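Local atomic coordinates of bacterial regulatory proteins, TetR family (Nitrosomonas europaea, PDB entry 3NI7), a protein that probably binds DNA as a dimeric transcriptional regulator of the TetR family, with an N-terminal helix-turn-helix domain and an all-helical C-terminal part. Residues V129-R133 with L147-T153; T15-L19 with D32-L37; M158-F162 with T174-L178. All coordinates share one frame; numbering follows the deposited sequence.

Contact 1 (V129-R133 with L147-T153)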
ATOM      1  N   VAL A 129      -5.457  -8.791  -8.177  1.00 84.57           N
ATOM      2  CA  VAL A 129      -4.298  -8.511  -8.961  1.00 84.28           C
ATOM      3  C   VAL A 129      -4.045  -9.617  -9.949  1.00 86.14           C
ATOM      4  O   VAL A 129      -3.646  -9.351 -11.089  1.00 86.75           O
ATOM      5  CB  VAL A 129      -3.067  -8.287  -8.050  1.00 85.75           C
ATOM      6  CG1 VAL A 129      -1.710  -8.543  -8.795  1.00 85.57           C
ATOM      7  CG2 VAL A 129      -3.134  -6.855  -7.464  1.00 84.24           C
ATOM      8  N   GLN A 130      -4.218 -10.861  -9.537  1.00 87.54           N
ATOM      9  CA  GLN A 130      -3.834 -11.958 -10.434  1.00 90.21           C
ATOM     10  C   GLN A 130      -4.890 -12.163 -11.483  1.00 90.06           C
ATOM     11  O   GLN A 130      -4.606 -12.592 -12.601  1.00 92.27           O
ATOM     12  CB  GLN A 130      -3.602 -13.208  -9.656  1.00 93.19           C
ATOM     13  CG  GLN A 130      -2.371 -13.082  -8.805  1.00 95.65           C
ATOM     14  CD  GLN A 130      -2.202 -14.221  -7.896  1.00100.87           C
ATOM     15  OE1 GLN A 130      -3.079 -15.083  -7.804  1.00105.68           O
ATOM     16  NE2 GLN A 130      -1.065 -14.262  -7.213  1.00105.15           N
ATOM     17  N   TRP A 131      -6.101 -11.777 -11.105  1.00 87.90           N
ATOM     18  CA  TRP A 131      -7.265 -11.852 -11.946  1.00 87.57           C
ATOM     19  C   TRP A 131      -7.163 -10.788 -13.028  1.00 86.73           C
ATOM     20  O   TRP A 131      -7.496 -11.038 -14.180  1.00 89.48           O
ATOM     21  CB  TRP A 131      -8.542 -11.607 -11.105  1.00 85.38           C
ATOM     22  CG  TRP A 131      -9.744 -11.729 -11.927  1.00 84.54           C
ATOM     23  CD1 TRP A 131     -10.434 -12.838 -12.137  1.00 87.17           C
ATOM     24  CD2 TRP A 131     -10.351 -10.726 -12.742  1.00 82.92           C
ATOM     25  NE1 TRP A 131     -11.448 -12.620 -13.015  1.00 87.58           N
ATOM     26  CE2 TRP A 131     -11.404 -11.315 -13.409  1.00 84.83           C
ATOM     27  CE3 TRP A 131     -10.090  -9.387 -12.979  1.00 82.04           C
ATOM     28  CZ2 TRP A 131     -12.228 -10.615 -14.273  1.00 85.41           C
ATOM     29  CZ3 TRP A 131     -10.916  -8.693 -13.840  1.00 81.36           C
ATOM     30  CH2 TRP A 131     -11.962  -9.314 -14.477  1.00 82.94           C
ATOM     31  N   VAL A 132      -6.752  -9.589 -12.662  1.00 83.59           N
ATOM     32  CA  VAL A 132      -6.689  -8.546 -13.675  1.00 83.62           C
ATOM     33  C   VAL A 132      -5.605  -8.915 -14.719  1.00 85.82           C
ATOM     34  O   VAL A 132      -5.783  -8.741 -15.934  1.00 86.98           O
ATOM     35  CB  VAL A 132      -6.355  -7.133 -13.082  1.00 80.84           C
ATOM     36  CG1 VAL A 132      -6.395  -6.136 -14.164  1.00 79.35           C
ATOM     37  CG2 VAL A 132      -7.321  -6.743 -12.027  1.00 78.49           C
ATOM     38  N   ARG A 133      -4.503  -9.443 -14.197  1.00 86.76           N
ATOM     39  CA  ARG A 133      -3.310  -9.751 -14.988  1.00 89.18           C
ATOM     40  C   ARG A 133      -3.700 -10.811 -16.041  1.00 91.91           C
ATOM     41  O   ARG A 133      -3.469 -10.635 -17.260  1.00 92.97           O
ATOM     42  CB  ARG A 133      -2.204 -10.213 -14.025  1.00 90.10           C
ATOM     43  CG  ARG A 133      -0.775 -10.288 -14.559  1.00 93.76           C
ATOM     44  CD  ARG A 133       0.162 -11.145 -13.568  1.00 98.38           C
ATOM     45  NE  ARG A 133       1.607 -10.887 -13.722  1.00101.27           N
ATOM     46  CZ  ARG A 133       2.576 -11.772 -13.512  1.00108.28           C
ATOM     47  NH1 ARG A 133       2.302 -13.018 -13.059  1.00114.88           N
ATOM     48  NH2 ARG A 133       3.842 -11.398 -13.716  1.00108.44           N
ATOM     49  N   LEU A 147       3.924  -7.918 -16.669  1.00102.95           N
ATOM     50  CA  LEU A 147       4.391  -6.980 -15.659  1.00 99.78           C
ATOM     51  C   LEU A 147       4.705  -7.848 -14.484  1.00 99.72           C
ATOM     52  O   LEU A 147       3.987  -8.806 -14.255  1.00 99.40           O
ATOM     53  CB  LEU A 147       3.241  -6.107 -15.227  1.00 96.40           C
ATOM     54  CG  LEU A 147       3.066  -4.702 -15.714  1.00 94.62           C
ATOM     55  CD1 LEU A 147       2.796  -4.767 -17.173  1.00 94.95           C
ATOM     56  CD2 LEU A 147       1.937  -4.063 -14.936  1.00 92.98           C
ATOM     57  N   GLU A 148       5.716  -7.502 -13.706  1.00 99.30           N
ATOM     58  CA  GLU A 148       6.005  -8.329 -12.570  1.00100.34           C
ATOM     59  C   GLU A 148       4.820  -8.126 -11.573  1.00 96.95           C
ATOM     60  O   GLU A 148       4.268  -6.993 -11.413  1.00 93.29           O
ATOM     61  CB  GLU A 148       7.365  -8.023 -11.939  1.00102.91           C
ATOM     62  CG  GLU A 148       8.528  -8.448 -12.787  1.00108.07           C
ATOM     63  CD  GLU A 148       8.506  -9.925 -13.170  1.00117.18           C
ATOM     64  OE1 GLU A 148       8.289 -10.831 -12.286  1.00121.05           O
ATOM     65  OE2 GLU A 148       8.738 -10.179 -14.383  1.00118.67           O
ATOM     66  N   GLU A 149       4.435  -9.259 -10.958  1.00 96.94           N
ATOM     67  CA  GLU A 149       3.362  -9.305 -10.000  1.00 94.71           C
ATOM     68  C   GLU A 149       3.491  -8.219  -8.946  1.00 92.62           C
ATOM     69  O   GLU A 149       2.509  -7.563  -8.640  1.00 90.29           O
ATOM     70  CB  GLU A 149       3.323 -10.664  -9.289  1.00 98.76           C
ATOM     71  CG  GLU A 149       2.325 -11.740  -9.830  1.00100.40           C
ATOM     72  CD  GLU A 149       1.997 -12.814  -8.778  1.00105.18           C
ATOM     73  OE1 GLU A 149       2.542 -13.959  -8.834  1.00111.70           O
ATOM     74  OE2 GLU A 149       1.195 -12.510  -7.862  1.00104.43           O
ATOM     75  N   SER A 150       4.673  -8.037  -8.365  1.00 93.82           N
ATOM     76  CA  SER A 150       4.854  -6.962  -7.357  1.00 93.37           C
ATOM     77  C   SER A 150       4.715  -5.543  -7.911  1.00 90.09           C
ATOM     78  O   SER A 150       4.245  -4.635  -7.232  1.00 89.17           O
ATOM     79  CB  SER A 150       6.177  -7.083  -6.634  1.00 97.28           C
ATOM     80  OG  SER A 150       7.134  -7.616  -7.503  1.00100.71           O
ATOM     81  N   THR A 151       5.118  -5.344  -9.145  1.00 88.76           N
ATOM     82  CA  THR A 151       5.086  -4.009  -9.683  1.00 87.00           C
ATOM     83  C   THR A 151       3.632  -3.678  -9.782  1.00 83.67           C
ATOM     84  O   THR A 151       3.117  -2.721  -9.160  1.00 82.56           O
ATOM     85  CB  THR A 151       5.750  -3.938 -11.057  1.00 87.29           C
ATOM     86  OG1 THR A 151       7.148  -4.215 -10.916  1.00 91.93           O
ATOM     87  CG2 THR A 151       5.560  -2.596 -11.668  1.00 84.21           C
ATOM     88  N   LEU A 152       2.948  -4.502 -10.546  1.00 82.57           N
ATOM     89  CA  LEU A 152       1.508  -4.309 -10.692  1.00 80.22           C
ATOM     90  C   LEU A 152       0.783  -4.251  -9.333  1.00 79.33           C
ATOM     91  O   LEU A 152      -0.146  -3.493  -9.169  1.00 77.44           O
ATOM     92  CB  LEU A 152       0.935  -5.453 -11.481  1.00 79.95           C
ATOM     93  CG  LEU A 152      -0.548  -5.378 -11.688  1.00 77.56           C
ATOM     94  CD1 LEU A 152      -0.955  -4.009 -12.149  1.00 72.05           C
ATOM     95  CD2 LEU A 152      -0.846  -6.470 -12.690  1.00 79.53           C
ATOM     96  N   THR A 153       1.217  -5.018  -8.361  1.00 80.74           N
ATOM     97  CA  THR A 153       0.557  -4.921  -7.073  1.00 81.96           C
ATOM     98  C   THR A 153       0.833  -3.569  -6.489  1.00 82.81           C
ATOM     99  O   THR A 153      -0.087  -2.888  -6.016  1.00 81.68           O
ATOM    100  CB  THR A 153       1.009  -6.001  -6.036  1.00 85.04           C
ATOM    101  OG1 THR A 153       0.651  -7.301  -6.518  1.00 84.76           O
ATOM    102  CG2 THR A 153       0.303  -5.782  -4.729  1.00 84.35           C
TER

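Contact 2 (T15-L19 with D32-L37)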
ATOM      1  N   THR A  15     -28.500   0.893   0.752  1.00 79.67           N
ATOM      2  CA  THR A  15     -29.055   1.595   1.890  1.00 80.24           C
ATOM      3  C   THR A  15     -27.963   1.897   2.875  1.00 79.20           C
ATOM      4  O   THR A  15     -27.829   3.023   3.365  1.00 80.24           O
ATOM      5  CB  THR A  15     -30.141   0.748   2.554  1.00 80.30           C
ATOM      6  OG1 THR A  15     -31.299   0.797   1.710  1.00 83.31           O
ATOM      7  CG2 THR A  15     -30.476   1.257   3.976  1.00 80.45           C
ATOM      8  N   ALA A  16     -27.188   0.868   3.147  1.00 77.79           N
ATOM      9  CA  ALA A  16     -26.075   0.945   4.082  1.00 78.05           C
ATOM     10  C   ALA A  16     -25.164   2.096   3.675  1.00 79.44           C
ATOM     11  O   ALA A  16     -24.610   2.854   4.491  1.00 80.89           O
ATOM     12  CB  ALA A  16     -25.303  -0.330   4.026  1.00 76.92           C
ATOM     13  N   VAL A  17     -24.986   2.191   2.379  1.00 79.82           N
ATOM     14  CA  VAL A  17     -23.974   3.060   1.843  1.00 81.09           C
ATOM     15  C   VAL A  17     -24.455   4.532   1.842  1.00 82.63           C
ATOM     16  O   VAL A  17     -23.755   5.433   2.342  1.00 83.40           O
ATOM     17  CB  VAL A  17     -23.545   2.509   0.509  1.00 81.36           C
ATOM     18  CG1 VAL A  17     -23.744   3.495  -0.581  1.00 84.37           C
ATOM     19  CG2 VAL A  17     -22.150   2.049   0.631  1.00 82.05           C
ATOM     20  N   GLU A  18     -25.676   4.752   1.373  1.00 83.07           N
ATOM     21  CA  GLU A  18     -26.332   6.039   1.576  1.00 85.21           C
ATOM     22  C   GLU A  18     -26.306   6.499   3.035  1.00 85.48           C
ATOM     23  O   GLU A  18     -25.810   7.572   3.329  1.00 86.94           O
ATOM     24  CB  GLU A  18     -27.735   5.990   1.013  1.00 86.22           C
ATOM     25  CG  GLU A  18     -27.669   6.197  -0.483  1.00 91.11           C
ATOM     26  CD  GLU A  18     -28.767   5.537  -1.282  1.00 97.35           C
ATOM     27  OE1 GLU A  18     -29.917   6.095  -1.299  1.00103.95           O
ATOM     28  OE2 GLU A  18     -28.450   4.474  -1.903  1.00 98.14           O
ATOM     29  N   LEU A  19     -26.771   5.667   3.957  1.00 84.55           N
ATOM     30  CA  LEU A  19     -26.756   6.054   5.372  1.00 86.20           C
ATOM     31  C   LEU A  19     -25.394   6.571   5.813  1.00 87.23           C
ATOM     32  O   LEU A  19     -25.288   7.579   6.505  1.00 89.65           O
ATOM     33  CB  LEU A  19     -27.078   4.868   6.290  1.00 85.72           C
ATOM     34  CG  LEU A  19     -28.414   4.111   6.358  1.00 85.86           C
ATOM     35  CD1 LEU A  19     -28.334   2.891   7.272  1.00 85.50           C
ATOM     36  CD2 LEU A  19     -29.543   5.053   6.790  1.00 90.46           C
ATOM     37  N   ASP A  32     -30.680   0.462  11.802  1.00 91.81           N
ATOM     38  CA  ASP A  32     -30.944   1.677  11.047  1.00 91.73           C
ATOM     39  C   ASP A  32     -31.235   1.336   9.589  1.00 89.02           C
ATOM     40  O   ASP A  32     -32.114   1.931   8.968  1.00 90.18           O
ATOM     41  CB  ASP A  32     -29.758   2.637  11.141  1.00 91.96           C
ATOM     42  CG  ASP A  32     -29.670   3.323  12.489  1.00 97.77           C
ATOM     43  OD1 ASP A  32     -30.729   3.676  13.049  1.00102.55           O
ATOM     44  OD2 ASP A  32     -28.542   3.509  12.991  1.00100.29           O
ATOM     45  N   ILE A  33     -30.491   0.376   9.048  1.00 85.90           N
ATOM     46  CA  ILE A  33     -30.674  -0.035   7.654  1.00 83.50           C
ATOM     47  C   ILE A  33     -32.084  -0.560   7.537  1.00 84.52           C
ATOM     48  O   ILE A  33     -32.822  -0.238   6.594  1.00 84.73           O
ATOM     49  CB  ILE A  33     -29.673  -1.144   7.229  1.00 81.34           C
ATOM     50  CG1 ILE A  33     -28.224  -0.656   7.317  1.00 79.89           C
ATOM     51  CG2 ILE A  33     -29.959  -1.574   5.826  1.00 80.77           C
ATOM     52  CD1 ILE A  33     -27.244  -1.616   6.823  1.00 76.79           C
ATOM     53  N   ALA A  34     -32.420  -1.388   8.528  1.00 85.76           N
ATOM     54  CA  ALA A  34     -33.767  -1.992   8.692  1.00 87.48           C
ATOM     55  C   ALA A  34     -34.796  -0.876   8.687  1.00 89.68           C
ATOM     56  O   ALA A  34     -35.809  -0.932   7.962  1.00 90.60           O
ATOM     57  CB  ALA A  34     -33.845  -2.815   9.994  1.00 88.42           C
ATOM     58  N   ALA A  35     -34.506   0.138   9.501  1.00 90.74           N
ATOM     59  CA  ALA A  35     -35.442   1.214   9.739  1.00 94.45           C
ATOM     60  C   ALA A  35     -35.578   1.920   8.396  1.00 95.24           C
ATOM     61  O   ALA A  35     -36.696   2.010   7.894  1.00 98.24           O
ATOM     62  CB  ALA A  35     -34.942   2.132  10.829  1.00 95.57           C
ATOM     63  N   ARG A  36     -34.476   2.239   7.757  1.00 92.26           N
ATOM     64  CA  ARG A  36     -34.497   2.906   6.502  1.00 92.98           C
ATOM     65  C   ARG A  36     -35.238   2.155   5.449  1.00 93.20           C
ATOM     66  O   ARG A  36     -35.823   2.740   4.585  1.00 97.16           O
ATOM     67  CB  ARG A  36     -33.084   3.032   6.027  1.00 90.86           C
ATOM     68  CG  ARG A  36     -32.703   4.408   5.637  1.00 93.93           C
ATOM     69  CD  ARG A  36     -32.507   4.505   4.193  1.00 97.35           C
ATOM     70  NE  ARG A  36     -31.692   5.669   3.983  1.00101.82           N
ATOM     71  CZ  ARG A  36     -30.992   5.942   2.903  1.00102.07           C
ATOM     72  NH1 ARG A  36     -30.986   5.118   1.872  1.00101.77           N
ATOM     73  NH2 ARG A  36     -30.320   7.067   2.883  1.00104.13           N
ATOM     74  N   LEU A  37     -35.152   0.854   5.436  1.00 90.46           N
ATOM     75  CA  LEU A  37     -35.821   0.130   4.389  1.00 91.42           C
ATOM     76  C   LEU A  37     -37.221  -0.239   4.736  1.00 96.13           C
ATOM     77  O   LEU A  37     -37.877  -0.933   3.924  1.00 98.08           O
ATOM     78  CB  LEU A  37     -35.081  -1.148   4.153  1.00 88.74           C
ATOM     79  CG  LEU A  37     -34.011  -1.030   3.109  1.00 85.32           C
ATOM     80  CD1 LEU A  37     -32.934  -1.995   3.463  1.00 81.46           C
ATOM     81  CD2 LEU A  37     -34.688  -1.327   1.774  1.00 85.82           C
TER

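Contact 3 (M158-F162 with T174-L178)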
HETATM    1  N   MSE A 158      -1.009   1.596  -4.765  1.00 88.74           N
HETATM    2  CA  MSE A 158      -0.733   3.035  -4.669  1.00 92.02           C
HETATM    3  C   MSE A 158      -1.820   3.862  -5.315  1.00 89.35           C
HETATM    4  O   MSE A 158      -2.312   4.840  -4.737  1.00 90.18           O
HETATM    5  CB  MSE A 158       0.542   3.382  -5.358  1.00 94.66           C
HETATM    6  CG  MSE A 158       1.745   3.526  -4.482  1.00105.29           C
HETATM    7 SE   MSE A 158       3.138   4.320  -5.750  1.00127.44          SE
HETATM    8  CE  MSE A 158       4.557   4.740  -4.407  1.00129.51           C
ATOM      9  N   THR A 159      -2.219   3.447  -6.505  1.00 86.20           N
ATOM     10  CA  THR A 159      -3.255   4.162  -7.205  1.00 84.97           C
ATOM     11  C   THR A 159      -4.488   4.238  -6.328  1.00 85.68           C
ATOM     12  O   THR A 159      -5.136   5.281  -6.242  1.00 86.06           O
ATOM     13  CB  THR A 159      -3.629   3.455  -8.460  1.00 82.63           C
ATOM     14  OG1 THR A 159      -2.451   3.254  -9.219  1.00 83.97           O
ATOM     15  CG2 THR A 159      -4.589   4.274  -9.276  1.00 80.48           C
ATOM     16  N   PHE A 160      -4.801   3.106  -5.687  1.00 85.74           N
ATOM     17  CA  PHE A 160      -5.987   2.979  -4.849  1.00 86.15           C
ATOM     18  C   PHE A 160      -6.004   3.999  -3.740  1.00 89.34           C
ATOM     19  O   PHE A 160      -6.957   4.771  -3.599  1.00 89.15           O
ATOM     20  CB  PHE A 160      -6.035   1.591  -4.257  1.00 85.77           C
ATOM     21  CG  PHE A 160      -7.277   1.314  -3.487  1.00 87.80           C
ATOM     22  CD1 PHE A 160      -8.511   1.711  -3.973  1.00 88.71           C
ATOM     23  CD2 PHE A 160      -7.223   0.664  -2.287  1.00 89.99           C
ATOM     24  CE1 PHE A 160      -9.637   1.485  -3.281  1.00 88.09           C
ATOM     25  CE2 PHE A 160      -8.341   0.435  -1.618  1.00 91.09           C
ATOM     26  CZ  PHE A 160      -9.558   0.853  -2.114  1.00 90.39           C
ATOM     27  N   PHE A 161      -4.922   4.004  -2.974  1.00 92.69           N
ATOM     28  CA  PHE A 161      -4.793   4.947  -1.888  1.00 97.74           C
ATOM     29  C   PHE A 161      -4.761   6.389  -2.359  1.00 99.84           C
ATOM     30  O   PHE A 161      -5.402   7.245  -1.729  1.00102.62           O
ATOM     31  CB  PHE A 161      -3.625   4.573  -0.987  1.00101.20           C
ATOM     32  CG  PHE A 161      -4.031   3.540   0.058  1.00104.69           C
ATOM     33  CD1 PHE A 161      -4.469   3.942   1.324  1.00108.95           C
ATOM     34  CD2 PHE A 161      -4.065   2.164  -0.258  1.00103.58           C
ATOM     35  CE1 PHE A 161      -4.875   2.990   2.270  1.00110.88           C
ATOM     36  CE2 PHE A 161      -4.457   1.210   0.678  1.00104.40           C
ATOM     37  CZ  PHE A 161      -4.864   1.620   1.942  1.00108.69           C
ATOM     38  N   PHE A 162      -4.092   6.643  -3.490  1.00 99.01           N
ATOM     39  CA  PHE A 162      -4.100   7.974  -4.124  1.00100.52           C
ATOM     40  C   PHE A 162      -5.518   8.381  -4.573  1.00 99.66           C
ATOM     41  O   PHE A 162      -5.925   9.517  -4.402  1.00102.28           O
ATOM     42  CB  PHE A 162      -3.130   7.976  -5.323  1.00 99.84           C
ATOM     43  CG  PHE A 162      -3.121   9.244  -6.117  1.00100.91           C
ATOM     44  CD1 PHE A 162      -2.182  10.227  -5.859  1.00105.39           C
ATOM     45  CD2 PHE A 162      -4.054   9.460  -7.142  1.00 99.93           C
ATOM     46  CE1 PHE A 162      -2.168  11.439  -6.621  1.00108.14           C
ATOM     47  CE2 PHE A 162      -4.063  10.669  -7.901  1.00101.55           C
ATOM     48  CZ  PHE A 162      -3.113  11.650  -7.635  1.00105.76           C
ATOM     49  N   THR A 174      -6.257  10.496 -10.817  1.00 90.18           N
ATOM     50  CA  THR A 174      -6.007   9.063 -10.703  1.00 85.90           C
ATOM     51  C   THR A 174      -5.819   8.387 -12.056  1.00 84.46           C
ATOM     52  O   THR A 174      -4.917   7.627 -12.229  1.00 82.91           O
ATOM     53  CB  THR A 174      -7.200   8.319  -9.990  1.00 84.70           C
ATOM     54  OG1 THR A 174      -7.420   8.843  -8.659  1.00 85.04           O
ATOM     55  CG2 THR A 174      -6.926   6.840  -9.919  1.00 80.38           C
ATOM     56  N   ARG A 175      -6.690   8.658 -13.010  1.00 85.88           N
ATOM     57  CA  ARG A 175      -6.627   8.039 -14.338  1.00 86.44           C
ATOM     58  C   ARG A 175      -5.271   8.275 -14.939  1.00 86.98           C
ATOM     59  O   ARG A 175      -4.608   7.331 -15.385  1.00 86.38           O
ATOM     60  CB  ARG A 175      -7.700   8.606 -15.282  1.00 89.27           C
ATOM     61  CG  ARG A 175      -9.127   8.746 -14.606  1.00 93.20           C
ATOM     62  CD  ARG A 175     -10.233   9.085 -15.598  1.00 99.15           C
ATOM     63  NE  ARG A 175     -10.491   7.934 -16.453  1.00101.39           N
ATOM     64  CZ  ARG A 175     -11.456   7.044 -16.231  1.00105.48           C
ATOM     65  NH1 ARG A 175     -12.300   7.164 -15.177  1.00105.54           N
ATOM     66  NH2 ARG A 175     -11.583   6.018 -17.068  1.00107.70           N
ATOM     67  N   GLN A 176      -4.840   9.527 -14.940  1.00 89.11           N
ATOM     68  CA  GLN A 176      -3.503   9.870 -15.449  1.00 90.12           C
ATOM     69  C   GLN A 176      -2.399   9.215 -14.646  1.00 88.20           C
ATOM     70  O   GLN A 176      -1.480   8.647 -15.228  1.00 88.04           O
ATOM     71  CB  GLN A 176      -3.301  11.363 -15.434  1.00 95.63           C
ATOM     72  CG  GLN A 176      -2.219  11.818 -16.416  1.00100.77           C
ATOM     73  CD  GLN A 176      -2.112  13.297 -16.486  1.00104.60           C
ATOM     74  OE1 GLN A 176      -1.257  13.794 -17.144  1.00107.65           O
ATOM     75  NE2 GLN A 176      -3.012  14.007 -15.795  1.00109.90           N
ATOM     76  N   PHE A 177      -2.516   9.255 -13.321  1.00 87.18           N
ATOM     77  CA  PHE A 177      -1.522   8.637 -12.423  1.00 86.11           C
ATOM     78  C   PHE A 177      -1.317   7.170 -12.751  1.00 83.28           C
ATOM     79  O   PHE A 177      -0.195   6.712 -12.879  1.00 83.67           O
ATOM     80  CB  PHE A 177      -1.930   8.812 -10.963  1.00 86.46           C
ATOM     81  CG  PHE A 177      -1.114   8.018 -10.006  1.00 87.31           C
ATOM     82  CD1 PHE A 177      -1.453   6.692  -9.704  1.00 87.27           C
ATOM     83  CD2 PHE A 177      -0.043   8.592  -9.355  1.00 90.76           C
ATOM     84  CE1 PHE A 177      -0.692   5.958  -8.788  1.00 88.24           C
ATOM     85  CE2 PHE A 177       0.715   7.862  -8.431  1.00 92.26           C
ATOM     86  CZ  PHE A 177       0.397   6.556  -8.147  1.00 90.65           C
ATOM     87  N   LEU A 178      -2.414   6.451 -12.902  1.00 81.25           N
ATOM     88  CA  LEU A 178      -2.371   5.031 -13.217  1.00 79.34           C
ATOM     89  C   LEU A 178      -1.786   4.769 -14.576  1.00 79.83           C
ATOM     90  O   LEU A 178      -1.012   3.845 -14.774  1.00 78.62           O
ATOM     91  CB  LEU A 178      -3.782   4.463 -13.214  1.00 78.00           C
ATOM     92  CG  LEU A 178      -3.890   2.950 -13.445  1.00 76.26           C
ATOM     93  CD1 LEU A 178      -3.432   2.295 -12.214  1.00 72.41           C
ATOM     94  CD2 LEU A 178      -5.281   2.509 -13.849  1.00 74.96           C
TER

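Contact 1 (V129-R133 with L147-T153)
Arg133 and Gln130 both reach from helix 115-135 to the start of helix 149-164, one for a backbone carbonyl and the other for a carboxylate. The Arg133 NH2 group donates to Leu147 O over 2.7 Å, and NE of the same guanidinium makes a weak second bond to that oxygen, so the carbonyl sits at the guanidinium edge, close to its plane. Over one face lies CG of Glu149, 3.5 Å from Arg133 NH1, while Glu149 OE1 lies well out of the guanidinium plane, beyond salt-bridge range, so any attraction is probably only long-range. CG of Arg133 is anti to the backbone N (chi1 -166°), and the extended chain beyond carries the group across the gap.

Gln130 NE2 meets Glu149 OE2 at 2.9 Å. The bond is fairly straight (163°), and the oxygen, though nearly in the amide plane, is approached from 42° above its own carboxylate plane. OE2 also bonds to Ser150 OG of the second subunit, so this carboxylate belongs to the dimer interface, where Glu149 packs on Glu149 of the second subunit. Helices 115-135 and 149-164 thus both face the partner, as in the helical dimer interfaces of TetR-family regulators; their local axes pass at 10.5 Å.

Beside these polar contacts, CG1 of Val129 rests 3.5 Å from Thr153 OG1, with the two side chains crossing at about a right angle, and lies 4.4 Å from Leu152 CG. Leu152 CD2 packs against the base of the Arg133 chain, 4.2 Å from its CB. Thr153 OG1 is itself bonded to Glu149 O, one turn back, which also accepts Thr153 N from the opposite face of its plane. Farther out, Val132 packs on Met66 and Leu87, and Leu147 on Leu182.

Contact 2 (T15-L19 with D32-L37)
Arg36 and Glu18 form the one salt bridge between these helices, and it is a weak one: NH1 of Arg36 lies 3.5 Å from Glu18 OE1, with the N-H pointing well (159°) but carboxylate and guanidinium planes 69° apart. The rest of the guanidinium lies against helix 7-22, with NH2 3.4 Å from Glu18 CB and with Leu19 N and Thr15 O over one face. A bend at chi2 turns the arginine chain toward that helix.

Its aliphatic part runs antiparallel alongside two side chains, CG at 3.4 Å from Leu19 CD2 and CB at 3.8 Å from Thr15 CG2. The other Leu19 branch, CD1, reaches CG1 of Ile33 at 3.5 Å, so this leucine straddles successive turns of helix 30-36. Ile33 lies between the helices: its CD1 touches Ala16 CB (3.6 Å) and its CG2 meets Thr15 CG2. Replacing Ile33 with an alanine would probably leave Ala16, Leu19 and the Thr15 methyl without their common apolar partner and open a gap between the helices. Thr15 OG1 is bonded to Ala11 O on its own helix, and Leu37 packs beside that hydroxyl, its CG 3.6 Å from OG1.

Ala16 also packs on Leu54 and Val17 on Trp58, both of helix 51-69, while Ile33 reaches Ile12. The local axes cross at 103°, the steep crossing of helix 7-22 over the first helix of the predicted helix-turn-helix (residues 29-48), in the three-helix DNA-binding domain of TetR-family proteins.

Contact 3 (M158-F162 with T174-L178)
Helices 149-164 and 172-187 run nearly antiparallel here, their local axes 10.0 Å apart with N-to-C directions 162° from each other, and the backbones come nearest at Thr159 and Leu178, where the CA atoms lie 6.1 Å apart. The two phenylalanines carry much of the contact. Phe162 and Phe177 stack face to face with ring planes 8° apart and centroids separated by 4.7 Å, and CB of Phe177 also lies over the Phe162 face. Each ring leaves its helix with CG anti to the backbone N (chi1 176° for Phe162), which sends both across the space between the helices. The edge of Phe162 points at the opposite backbone: CE2 comes to 3.7 Å from Thr174 N, an amide that is hydrogen-bonded to Asp166 in the connection between the two helices.

Thr159 meets the Phe177 ring at its edge, with OG1 near the ring plane and 3.3 Å from CE1. That hydroxyl is bonded to Ile155 O on its own helix, so toward Phe177 and Leu178 it makes van der Waals contact. Its methyl, CG2, lies 3.5 Å from CG2 of Thr174, and Leu178 CD1 packs across the same threonine at about a right angle. CB of Met158 (selenomethionine) approaches Phe177 CZ at 4.2 Å.

Beyond the pair, Leu178 rests on His85 of helix 80-96, while Met158 and Phe162 pack on Val122 and Glu111 of the second subunit. The arrangement is an antiparallel helical hairpin, formed by the last two helices of the C-terminal part of this TetR-family fold.

Overall arrangement
Following the chain from the N terminus, contact 2 comes first: it closes the short connection between helix 7-22 and helix 30-36, within the probable N-terminal DNA-binding domain. Contact 1 then brings helix 115-135 against the start of helix 149-164, across a connection of which residues 139-145 are not modelled. Contact 3 joins the later part of helix 149-164 to helix 172-187. The three closures follow in series, neither nesting nor crossing. Contacts 1 and 3 share helix 149-164, have centres about 15 Å apart and both touch the second subunit, whereas contact 2 lies on the opposite side of the chain's centre, its centre about 36 Å from that of contact 1.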